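PDB 4AK2: BT_4661 from Bacteroides thetaiotaomicron, which probably binds heparin and heparan sulphate at the cell surface, as a SusE-like glycan-binding protein of the bacterium's heparin utilisation locus. Local coordinates for residues Phe156-Arg161 against Gly220-Thr225; Gly249-Asp254 against Val269-Ile274; Gly139-Ala144 against Lys228-Pro233. All blocks are in the same frame, centred on the assembly; numbering follows the deposited sequence. Where two conformers were deposited one is given.

All three contacts lie in the ligand-binding domain, the part of the longer protein present in this chain. Interaction 1 joins two sheets; its strand 157-161 pairs with strand 241-254 of interaction 2, the centres being about 9 Å apart: Arg161 N sits 2.8 Å from Gln250 O, and Asp159 O 2.9 Å from Thr252 N. Each supplies one residue to the glycan pocket, Arg161 and Gln250. Interaction 3, centred about 11 Å from interaction 1, belongs to the small three-stranded sheet in which its strand 229-231 pairs with strand 220-222 of interaction 1; Tyr221 O approaches His230 N to 2.7 Å. Interactions 2 and 3, centres about 14 Å apart, meet where Ile272 CD1 is 3.9 Å from Val229 CG2.

Interaction 1: residues Phe156-Arg161 against Gly220-Thr225; sequences FRLDYR and GYIDQT. With SGN (2-deoxy-6-O-sulfo-2-(sulfoamino)-alpha-D-glucopyranose), chain B.
Gln224 turns its amide onto the backbone of Leu158 and binds both of its polar atoms. Leu158 N donates to Gln224 OE1 (3.0 Å) in the carbonyl plane, on a lone pair, while Gln224 NE2 returns a bond to Leu158 O at 2.9 Å, nearly straight at 167°. NE2 also donates to Ile222 O, from above that carbonyl's plane, so three bonds fix the rotation of the amide. The bend at chi2 (-60°) carries CD back toward the strand, and Arg157 CD lies 3.5 Å from Gln224 OE1. The side-chain amide thus takes the place of a backbone partner between strands 157-161 and 220-222, which run roughly antiparallel at 149° but belong to different sheets. Between them Ile222 CD1 reaches Leu158 CG and, at 3.9 Å, Tyr160 CD2, its chain crossing the tyrosine at about a right angle. A water gives a proton to Asp159 OD1 (2.6 Å) and accepts from Tyr160 N and Ile222 N. Farther out, Arg203 and Ser207 hold Asp159 OD2. Arg161 NH1 and NH2 both donate to O3 of the sulfated glucosamine, NH1 at 3.0 Å, with a sulfamate oxygen over the guanidinium face; Gln261 O receives Arg161 NE.

Interaction 2: residues Gly249-Asp254 against Val269-Ile274; sequences GQITYD and VSPIFI. With NA (sodium ion), chain C; IDS (2-O-sulfo-alpha-L-idopyranuronic acid), chain D.
Ile251 and Val269 exchange backbone hydrogen bonds, Ile251 N to Val269 O at 2.7 Å and Val269 N to Ile251 O at 3.0 Å, which defines an antiparallel hydrogen-bonded pair. Next to it Gln250 NE2 donates to sulfate oxygen O2S of the 2-O-sulfo-iduronate (2.9 Å, 163°). Gln250 CG stands anti to the backbone N (chi1 -170°) and the chain runs on extended, while OE1 accepts from Arg162, which would steady the amide. An alanine in place of Gln250 would probably leave that sulfate oxygen without this donor and Arg162 NH1 without its acceptor. In one of its two conformers, Ser270 OG lies 3.3 Å from Gln250 CA and 2.9 Å from a sodium ion, which Asp163 O and a water also bind. Past Ser270 the segments separate where the second is irregular, and another water bridges them, donating to Gly249 O (2.8 Å) and accepting from Ile272 N. On the face carrying Ile251 and Val269, Ile251 CD1 meets Pro271 CD and Ile272 CG2, each at 3.9 Å. Ile251 also packs on Leu158 and Tyr160. Strand 241-254 pairs with both 157-161 and 268-276, antiparallel to each; Phe132 of strand 131-134, parallel to 268-276, touches Ile272.

Interaction 3: residues Gly139-Ala144 against Lys228-Pro233; sequences GGESIA and KVHINP
Ser142 OG is held by two bonds: it accepts from Val229 N at 2.8 Å and donates to Ile143 O in its own segment. Its chi1 sets OG between the backbone N and the carbonyl carbon, from where it can face Val229 N while Ser142 N donates to Val229 O (2.8 Å). One residue thus grips both polar backbone atoms of Val229, one through its side chain and one through its main chain. The shortest bond is the salt bridge from Lys228 NZ to Glu141 OE2, at 2.7 Å, in which the ammonium approaches from above the carboxylate plane, 55° out of it. Lys228 is extended beyond CG, and its CD passes 3.3 Å from Ser142 O; a water close to that oxygen accepts from NZ and probably links the two. Glu141 and His230 lie side by side and point the same way, with Glu141 CB over one face of the imidazole, offset toward the rim, 4.2 Å from the ring centroid. The carboxylate is turned almost perpendicular to the ring, at 85°, and Glu141 OE1 lies 3.4 Å from His230 CE1. Asp223 accepts from His230 NE2 and Tyr221 stacks on the ring, which probably fixes its orientation. Gly140 and Ile231 form the hydrogen-bonded pair next along, with Ile231 N donating to Gly140 O at 2.9 Å. At Gly139 phi is positive (71°) and a modelled CB would clash with Ile231 O, two reasons for a glycine there. Val229 and Ile231 turn inward onto Ile272, Ile274 and Phe276 of strand 268-276. The alternation of this pair with the non-hydrogen-bonded pair Glu141-His230 identifies antiparallel pairing; strand 140-141 is an outer strand of the three-stranded sheet, with 229-231 central and 220-222 at the other margin.

Interaction 1: residues Phe156-Arg161 against Gly220-Thr225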
loop_
_atom_site.group_PDB
_atom_site.type_symbol
_atom_site.label_atom_id
_atom_site.label_comp_id
_atom_site.label_asym_id
_atom_site.label_seq_id
_atom_site.Cartn_x
_atom_site.Cartn_y
_atom_site.Cartn_z
ATOM N N PHE A 156 -16.381 -5.268 16.760
ATOM C CA PHE A 156 -15.788 -5.326 15.417
ATOM C C PHE A 156 -14.559 -6.229 15.473
ATOM O O PHE A 156 -13.797 -6.188 16.441
ATOM C CB PHE A 156 -15.407 -3.918 14.979
ATOM C CG PHE A 156 -15.102 -3.777 13.511
ATOM C CD1 PHE A 156 -16.129 -3.884 12.563
ATOM C CD2 PHE A 156 -13.793 -3.510 13.060
ATOM C CE1 PHE A 156 -15.860 -3.717 11.217
ATOM C CE2 PHE A 156 -13.533 -3.335 11.694
ATOM C CZ PHE A 156 -14.578 -3.447 10.778
ATOM N N ARG A 157 -14.404 -7.084 14.458
ATOM C CA ARG A 157 -13.189 -7.905 14.288
ATOM C C ARG A 157 -12.714 -7.780 12.850
ATOM O O ARG A 157 -13.540 -7.693 11.944
ATOM C CB ARG A 157 -13.433 -9.397 14.639
ATOM C CG ARG A 157 -13.913 -9.626 16.077
ATOM C CD ARG A 157 -12.876 -9.281 17.161
ATOM N NE ARG A 157 -13.385 -9.604 18.488
ATOM C CZ ARG A 157 -14.150 -8.809 19.209
ATOM N NH1 ARG A 157 -14.465 -7.592 18.779
ATOM N NH2 ARG A 157 -14.553 -9.223 20.405
ATOM N N LEU A 158 -11.401 -7.769 12.637
ATOM C CA LEU A 158 -10.819 -7.399 11.336
ATOM C C LEU A 158 -9.531 -8.199 11.128
ATOM O O LEU A 158 -8.691 -8.256 12.015
ATOM C CB LEU A 158 -10.504 -5.890 11.384
ATOM C CG LEU A 158 -10.063 -5.277 10.045
ATOM C CD1 LEU A 158 -11.231 -5.245 9.038
ATOM C CD2 LEU A 158 -9.565 -3.865 10.255
ATOM N N ASP A 159 -9.400 -8.901 9.999
ATOM C CA ASP A 159 -8.225 -9.763 9.817
ATOM C C ASP A 159 -7.881 -9.962 8.363
ATOM O O ASP A 159 -8.798 -10.114 7.544
ATOM C CB ASP A 159 -8.513 -11.126 10.458
ATOM C CG ASP A 159 -7.289 -11.890 10.894
ATOM O OD1 ASP A 159 -6.295 -11.263 11.297
ATOM O OD2 ASP A 159 -7.315 -13.155 10.870
ATOM N N TYR A 160 -6.592 -9.963 8.032
ATOM C CA TYR A 160 -6.195 -10.378 6.679
ATOM C C TYR A 160 -6.735 -11.765 6.390
ATOM O O TYR A 160 -6.876 -12.621 7.261
ATOM C CB TYR A 160 -4.684 -10.350 6.548
ATOM C CG TYR A 160 -4.080 -8.970 6.307
ATOM C CD1 TYR A 160 -3.938 -8.479 5.021
ATOM C CD2 TYR A 160 -3.622 -8.163 7.378
ATOM C CE1 TYR A 160 -3.373 -7.234 4.749
ATOM C CE2 TYR A 160 -3.073 -6.946 7.115
ATOM C CZ TYR A 160 -2.923 -6.471 5.847
ATOM O OH TYR A 160 -2.319 -5.246 5.622
ATOM N N ARG A 161 -6.970 -11.983 5.090
ATOM C CA ARG A 161 -7.651 -13.230 4.613
ATOM C C ARG A 161 -7.046 -13.900 3.390
ATOM O O ARG A 161 -6.883 -15.141 3.396
ATOM C CB ARG A 161 -9.149 -12.988 4.388
ATOM C CG ARG A 161 -9.972 -14.207 3.908
ATOM C CD ARG A 161 -9.864 -15.377 4.886
ATOM N NE ARG A 161 -10.663 -16.522 4.443
ATOM C CZ ARG A 161 -10.243 -17.428 3.564
ATOM N NH1 ARG A 161 -9.027 -17.329 3.007
ATOM N NH2 ARG A 161 -11.058 -18.405 3.195
ATOM N N GLY A 220 2.881 -10.024 10.247
ATOM C CA GLY A 220 2.096 -8.870 10.579
ATOM C C GLY A 220 0.719 -9.321 11.002
ATOM O O GLY A 220 0.384 -10.505 10.845
ATOM N N TYR A 221 -0.074 -8.417 11.567
ATOM C CA TYR A 221 -1.428 -8.775 12.006
ATOM C C TYR A 221 -2.178 -7.495 12.324
ATOM O O TYR A 221 -1.563 -6.473 12.644
ATOM C CB TYR A 221 -1.415 -9.707 13.248
ATOM C CG TYR A 221 -0.837 -9.049 14.456
ATOM C CD1 TYR A 221 0.539 -9.057 14.651
ATOM C CD2 TYR A 221 -1.650 -8.379 15.363
ATOM C CE1 TYR A 221 1.100 -8.423 15.765
ATOM C CE2 TYR A 221 -1.099 -7.719 16.471
ATOM C CZ TYR A 221 0.275 -7.765 16.678
ATOM O OH TYR A 221 0.828 -7.109 17.768
ATOM N N ILE A 222 -3.489 -7.581 12.378
ATOM C CA ILE A 222 -4.344 -6.489 12.833
ATOM C C ILE A 222 -4.725 -6.720 14.267
ATOM O O ILE A 222 -5.188 -7.802 14.632
ATOM C CB ILE A 222 -5.590 -6.400 11.915
ATOM C CG1 ILE A 222 -5.143 -6.077 10.487
ATOM C CG2 ILE A 222 -6.586 -5.358 12.450
ATOM C CD1 ILE A 222 -6.275 -6.162 9.478
ATOM N N ASP A 223 -4.551 -5.701 15.110
ATOM C CA ASP A 223 -5.002 -5.858 16.514
ATOM C C ASP A 223 -6.522 -5.629 16.606
ATOM O O ASP A 223 -7.115 -4.905 15.776
ATOM C CB ASP A 223 -4.207 -4.960 17.451
ATOM C CG ASP A 223 -4.716 -3.549 17.456
ATOM O OD1 ASP A 223 -5.775 -3.290 18.075
ATOM O OD2 ASP A 223 -4.041 -2.683 16.863
ATOM N N GLN A 224 -7.163 -6.239 17.607
ATOM C CA GLN A 224 -8.635 -6.188 17.727
ATOM C C GLN A 224 -9.153 -5.098 18.679
ATOM O O GLN A 224 -10.325 -5.158 19.080
ATOM C CB GLN A 224 -9.198 -7.599 18.078
ATOM C CG GLN A 224 -8.657 -8.642 17.104
ATOM C CD GLN A 224 -9.006 -8.376 15.644
ATOM O OE1 GLN A 224 -10.160 -8.144 15.319
ATOM N NE2 GLN A 224 -7.999 -8.406 14.780
ATOM N N THR A 225 -8.286 -4.153 19.058
ATOM C CA THR A 225 -8.655 -3.048 19.948
ATOM C C THR A 225 -8.838 -1.762 19.153
ATOM O O THR A 225 -9.884 -1.090 19.222
ATOM C CB THR A 225 -7.582 -2.871 21.068
ATOM O OG1 THR A 225 -7.599 -4.073 21.850
ATOM C CG2 THR A 225 -7.910 -1.715 21.956
HETATM C C1 SGN B . -6.411 -21.850 2.849
HETATM C C2 SGN B . -7.296 -20.619 2.635
HETATM C C3 SGN B . -8.222 -20.883 1.442
HETATM C C4 SGN B . -7.423 -21.308 0.222
HETATM C C5 SGN B . -6.544 -22.526 0.521
HETATM C C6 SGN B . -5.594 -22.787 -0.653
HETATM N N2 SGN B . -8.025 -20.324 3.863
HETATM O O1 SGN B . -7.183 -22.948 3.325
HETATM O O3 SGN B . -8.913 -19.662 1.171
HETATM O O4 SGN B . -8.329 -21.781 -0.789
HETATM O O5 SGN B . -5.727 -22.180 1.640
HETATM O O6 SGN B . -4.813 -23.940 -0.398
HETATM S S1 SGN B . -7.385 -19.540 5.095
HETATM O O1S SGN B . -8.473 -18.980 5.865
HETATM O O2S SGN B . -6.533 -20.369 5.907
HETATM O O3S SGN B . -6.515 -18.402 4.469
HETATM S S2 SGN B . -3.665 -24.311 -1.355
HETATM O O4S SGN B . -4.229 -24.710 -2.643
HETATM O O5S SGN B . -2.918 -25.593 -0.652
HETATM O O6S SGN B . -2.724 -23.182 -1.391
HETATM O O HOH W 1 -4.610 -9.501 10.405
#

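Interaction 2: residues Gly249-Asp254 against Val269-Ile274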
loop_
_atom_site.group_PDB
_atom_site.type_symbol
_atom_site.label_atom_id
_atom_site.label_comp_id
_atom_site.label_asym_id
_atom_site.label_seq_id
_atom_site.Cartn_x
_atom_site.Cartn_y
_atom_site.Cartn_z
ATOM N N GLY A 249 -3.185 -6.860 0.780
ATOM C CA GLY A 249 -3.965 -8.118 0.987
ATOM C C GLY A 249 -5.381 -7.783 1.261
ATOM O O GLY A 249 -5.710 -6.707 1.752
ATOM N N GLN A 250 -6.314 -8.696 0.949
ATOM C CA GLN A 250 -7.692 -8.543 1.334
ATOM C C GLN A 250 -7.852 -8.782 2.815
ATOM O O GLN A 250 -7.278 -9.735 3.380
ATOM C CB GLN A 250 -8.593 -9.527 0.535
ATOM C CG GLN A 250 -10.047 -9.195 0.770
ATOM C CD GLN A 250 -10.955 -10.296 0.235
ATOM O OE1 GLN A 250 -11.250 -11.237 0.970
ATOM N NE2 GLN A 250 -11.335 -10.211 -1.065
ATOM N N ILE A 251 -8.683 -7.918 3.408
ATOM C CA ILE A 251 -8.998 -7.961 4.843
ATOM C C ILE A 251 -10.520 -8.180 4.987
ATOM O O ILE A 251 -11.307 -7.626 4.204
ATOM C CB ILE A 251 -8.549 -6.642 5.539
ATOM C CG1 ILE A 251 -7.032 -6.502 5.453
ATOM C CG2 ILE A 251 -8.992 -6.601 6.996
ATOM C CD1 ILE A 251 -6.530 -5.088 5.815
ATOM N N THR A 252 -10.910 -9.059 5.903
ATOM C CA THR A 252 -12.323 -9.317 6.135
ATOM C C THR A 252 -12.722 -8.824 7.511
ATOM O O THR A 252 -11.867 -8.691 8.416
ATOM C CB THR A 252 -12.682 -10.804 5.969
ATOM O OG1 THR A 252 -11.936 -11.594 6.893
ATOM C CG2 THR A 252 -12.353 -11.243 4.536
ATOM N N TYR A 253 -14.002 -8.560 7.709
ATOM C CA TYR A 253 -14.456 -8.085 9.028
ATOM C C TYR A 253 -15.735 -8.790 9.411
ATOM O O TYR A 253 -16.419 -9.391 8.574
ATOM C CB TYR A 253 -14.642 -6.562 9.071
ATOM C CG TYR A 253 -15.670 -6.021 8.100
ATOM C CD1 TYR A 253 -17.036 -6.027 8.429
ATOM C CD2 TYR A 253 -15.275 -5.412 6.909
ATOM C CE1 TYR A 253 -17.983 -5.511 7.559
ATOM C CE2 TYR A 253 -16.218 -4.902 6.022
ATOM C CZ TYR A 253 -17.558 -4.916 6.373
ATOM O OH TYR A 253 -18.478 -4.388 5.509
ATOM N N ASP A 254 -16.016 -8.726 10.712
ATOM C CA ASP A 254 -17.206 -9.252 11.332
ATOM C C ASP A 254 -17.699 -8.209 12.328
ATOM O O ASP A 254 -16.883 -7.631 13.050
ATOM C CB ASP A 254 -16.852 -10.592 12.006
ATOM C CG ASP A 254 -18.047 -11.313 12.617
ATOM O OD1 ASP A 254 -18.478 -10.965 13.728
ATOM O OD2 ASP A 254 -18.549 -12.266 12.013
ATOM N N VAL A 269 -12.584 -6.208 1.925
ATOM C CA VAL A 269 -12.008 -4.953 1.382
ATOM C C VAL A 269 -10.503 -5.068 1.325
ATOM O O VAL A 269 -9.913 -5.904 2.047
ATOM C CB VAL A 269 -12.437 -3.721 2.233
ATOM C CG1 VAL A 269 -13.876 -3.304 1.929
ATOM C CG2 VAL A 269 -12.195 -3.967 3.734
ATOM N N SER A 270 -9.856 -4.199 0.547
ATOM C CA SER A 270 -8.403 -4.090 0.598
ATOM C C SER A 270 -8.056 -2.620 0.801
ATOM O O SER A 270 -7.726 -1.881 -0.128
ATOM C CB SER A 270 -7.739 -4.667 -0.657
ATOM O OG SER A 270 -8.088 -6.056 -0.844
ATOM N N PRO A 271 -8.143 -2.180 2.075
ATOM C CA PRO A 271 -8.133 -0.741 2.395
ATOM C C PRO A 271 -6.752 -0.142 2.665
ATOM O O PRO A 271 -6.660 1.081 2.916
ATOM C CB PRO A 271 -8.992 -0.727 3.682
ATOM C CG PRO A 271 -8.570 -2.001 4.398
ATOM C CD PRO A 271 -8.519 -3.025 3.235
ATOM N N ILE A 272 -5.715 -0.957 2.681
ATOM C CA ILE A 272 -4.400 -0.449 3.129
ATOM C C ILE A 272 -3.259 -1.084 2.336
ATOM O O ILE A 272 -3.236 -2.296 2.115
ATOM C CB ILE A 272 -4.226 -0.642 4.661
ATOM C CG1 ILE A 272 -2.951 0.056 5.191
ATOM C CG2 ILE A 272 -4.208 -2.107 5.068
ATOM C CD1 ILE A 272 -2.864 0.114 6.719
ATOM N N PHE A 273 -2.310 -0.250 1.961
ATOM C CA PHE A 273 -1.064 -0.706 1.390
ATOM C C PHE A 273 0.061 -0.578 2.396
ATOM O O PHE A 273 0.104 0.449 3.121
ATOM C CB PHE A 273 -0.700 0.123 0.137
ATOM C CG PHE A 273 -0.742 -0.637 -1.164
ATOM C CD1 PHE A 273 0.254 -1.560 -1.468
ATOM C CD2 PHE A 273 -1.719 -0.329 -2.081
ATOM C CE1 PHE A 273 0.227 -2.259 -2.672
ATOM C CE2 PHE A 273 -1.757 -0.995 -3.312
ATOM C CZ PHE A 273 -0.766 -1.943 -3.599
ATOM N N ILE A 274 0.919 -1.563 2.538
ATOM C CA ILE A 274 2.077 -1.466 3.412
ATOM C C ILE A 274 3.310 -1.233 2.533
ATOM O O ILE A 274 3.585 -1.999 1.604
ATOM C CB ILE A 274 2.316 -2.784 4.201
ATOM C CG1 ILE A 274 1.053 -3.288 4.900
ATOM C CG2 ILE A 274 3.505 -2.611 5.155
ATOM C CD1 ILE A 274 0.293 -2.299 5.710
HETATM NA NA NA C . -6.162 -7.704 -2.204
HETATM C C1 IDS D . -13.007 -14.641 -5.420
HETATM C C2 IDS D . -12.603 -13.391 -4.681
HETATM C C3 IDS D . -11.311 -12.717 -5.210
HETATM C C4 IDS D . -11.304 -12.634 -6.730
HETATM C C5 IDS D . -11.593 -14.040 -7.271
HETATM C C6 IDS D . -11.447 -14.114 -8.759
HETATM O O2 IDS D . -13.736 -12.509 -4.664
HETATM O O3 IDS D . -10.183 -13.487 -4.770
HETATM O O4 IDS D . -12.320 -11.698 -7.113
HETATM O O5 IDS D . -12.889 -14.453 -6.822
HETATM O O6A IDS D . -10.331 -13.804 -9.231
HETATM O O6B IDS D . -12.411 -14.471 -9.460
HETATM S S IDS D . -13.890 -11.408 -3.609
HETATM O O1S IDS D . -15.340 -11.175 -3.564
HETATM O O2S IDS D . -13.339 -11.940 -2.359
HETATM O O3S IDS D . -13.121 -10.229 -4.106
HETATM O O HOH W 2 -1.925 -4.584 2.969
HETATM O O HOH W 3 -5.548 -3.904 2.196
HETATM O O HOH W 4 -6.431 -6.243 -4.299
#

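Interaction 3: residues Gly139-Ala144 against Lys228-Pro233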
loop_
_atom_site.group_PDB
_atom_site.type_symbol
_atom_site.label_atom_id
_atom_site.label_comp_id
_atom_site.label_asym_id
_atom_site.label_seq_id
_atom_site.Cartn_x
_atom_site.Cartn_y
_atom_site.Cartn_z
ATOM N N GLY A 139 9.991 -2.651 12.250
ATOM C CA GLY A 139 8.576 -2.890 12.380
ATOM C C GLY A 139 7.838 -1.622 12.759
ATOM O O GLY A 139 8.419 -0.528 12.860
ATOM N N GLY A 140 6.556 -1.747 13.026
ATOM C CA GLY A 140 5.752 -0.620 13.474
ATOM C C GLY A 140 4.274 -0.911 13.348
ATOM O O GLY A 140 3.884 -2.054 13.112
ATOM N N GLU A 141 3.450 0.110 13.535
ATOM C CA GLU A 141 2.000 -0.004 13.485
ATOM C C GLU A 141 1.412 1.126 12.689
ATOM O O GLU A 141 1.900 2.260 12.763
ATOM C CB GLU A 141 1.373 -0.093 14.878
ATOM C CG GLU A 141 1.571 1.135 15.702
ATOM C CD GLU A 141 1.117 0.979 17.157
ATOM O OE1 GLU A 141 1.121 -0.164 17.663
ATOM O OE2 GLU A 141 0.772 2.005 17.793
ATOM N N SER A 142 0.386 0.806 11.902
ATOM C CA SER A 142 -0.294 1.790 11.076
ATOM C C SER A 142 -1.138 2.736 11.910
ATOM O O SER A 142 -1.223 2.585 13.141
ATOM C CB SER A 142 -1.225 1.042 10.082
ATOM O OG SER A 142 -2.412 0.585 10.761
ATOM N N ILE A 143 -1.729 3.730 11.254
ATOM C CA ILE A 143 -2.798 4.540 11.853
ATOM C C ILE A 143 -3.965 3.643 12.266
ATOM O O ILE A 143 -4.194 2.575 11.631
ATOM C CB ILE A 143 -3.249 5.636 10.839
ATOM C CG1 ILE A 143 -3.906 6.830 11.550
ATOM C CG2 ILE A 143 -4.171 5.079 9.765
ATOM C CD1 ILE A 143 -2.913 7.721 12.333
ATOM N N ALA A 144 -4.771 4.040 13.235
ATOM C CA ALA A 144 -6.011 3.360 13.534
ATOM C C ALA A 144 -7.053 3.839 12.523
ATOM O O ALA A 144 -7.172 5.028 12.268
ATOM C CB ALA A 144 -6.460 3.709 14.965
ATOM N N LYS A 228 -5.264 -1.315 14.107
ATOM C CA LYS A 228 -4.039 -0.974 13.398
ATOM C C LYS A 228 -3.444 -2.239 12.792
ATOM O O LYS A 228 -3.561 -3.345 13.346
ATOM C CB LYS A 228 -3.010 -0.394 14.363
ATOM C CG LYS A 228 -3.441 0.912 15.059
ATOM C CD LYS A 228 -2.375 1.393 16.032
ATOM C CE LYS A 228 -2.761 2.717 16.661
ATOM N NZ LYS A 228 -1.673 3.176 17.586
ATOM N N VAL A 229 -2.780 -2.069 11.655
ATOM C CA VAL A 229 -1.942 -3.128 11.108
ATOM C C VAL A 229 -0.553 -3.047 11.780
ATOM O O VAL A 229 0.057 -1.985 11.758
ATOM C CB VAL A 229 -1.776 -3.049 9.568
ATOM C CG1 VAL A 229 -0.781 -4.098 9.084
ATOM C CG2 VAL A 229 -3.124 -3.171 8.848
ATOM N N HIS A 230 -0.101 -4.164 12.362
ATOM C CA HIS A 230 1.219 -4.303 12.935
ATOM C C HIS A 230 2.115 -5.066 12.053
ATOM O O HIS A 230 1.697 -6.075 11.494
ATOM C CB HIS A 230 1.129 -5.044 14.286
ATOM C CG HIS A 230 0.262 -4.338 15.280
ATOM N ND1 HIS A 230 0.762 -3.745 16.397
ATOM C CD2 HIS A 230 -1.098 -4.102 15.284
ATOM C CE1 HIS A 230 -0.251 -3.170 17.071
ATOM N NE2 HIS A 230 -1.388 -3.390 16.398
ATOM N N ILE A 231 3.333 -4.582 11.846
ATOM C CA ILE A 231 4.384 -5.273 11.103
ATOM C C ILE A 231 5.494 -5.587 12.090
ATOM O O ILE A 231 6.006 -4.688 12.784
ATOM C CB ILE A 231 4.911 -4.426 9.931
ATOM C CG1 ILE A 231 3.808 -4.261 8.886
ATOM C CG2 ILE A 231 6.199 -4.995 9.335
ATOM C CD1 ILE A 231 3.407 -5.530 8.153
ATOM N N ASN A 232 5.845 -6.853 12.238
ATOM C CA ASN A 232 6.872 -7.234 13.201
ATOM C C ASN A 232 8.259 -7.029 12.643
ATOM O O ASN A 232 8.433 -7.085 11.432
ATOM C CB ASN A 232 6.640 -8.685 13.649
ATOM C CG ASN A 232 5.520 -8.775 14.645
ATOM O OD1 ASN A 232 5.355 -7.891 15.513
ATOM N ND2 ASN A 232 4.716 -9.823 14.536
ATOM N N PRO A 233 9.239 -6.749 13.530
ATOM C CA PRO A 233 10.610 -6.453 13.087
ATOM C C PRO A 233 11.371 -7.680 12.590
ATOM O O PRO A 233 11.102 -8.813 13.004
ATOM C CB PRO A 233 11.273 -5.903 14.344
ATOM C CG PRO A 233 10.523 -6.546 15.467
ATOM C CD PRO A 233 9.091 -6.628 14.996
HETATM O O HOH W 5 0.051 4.040 15.147
#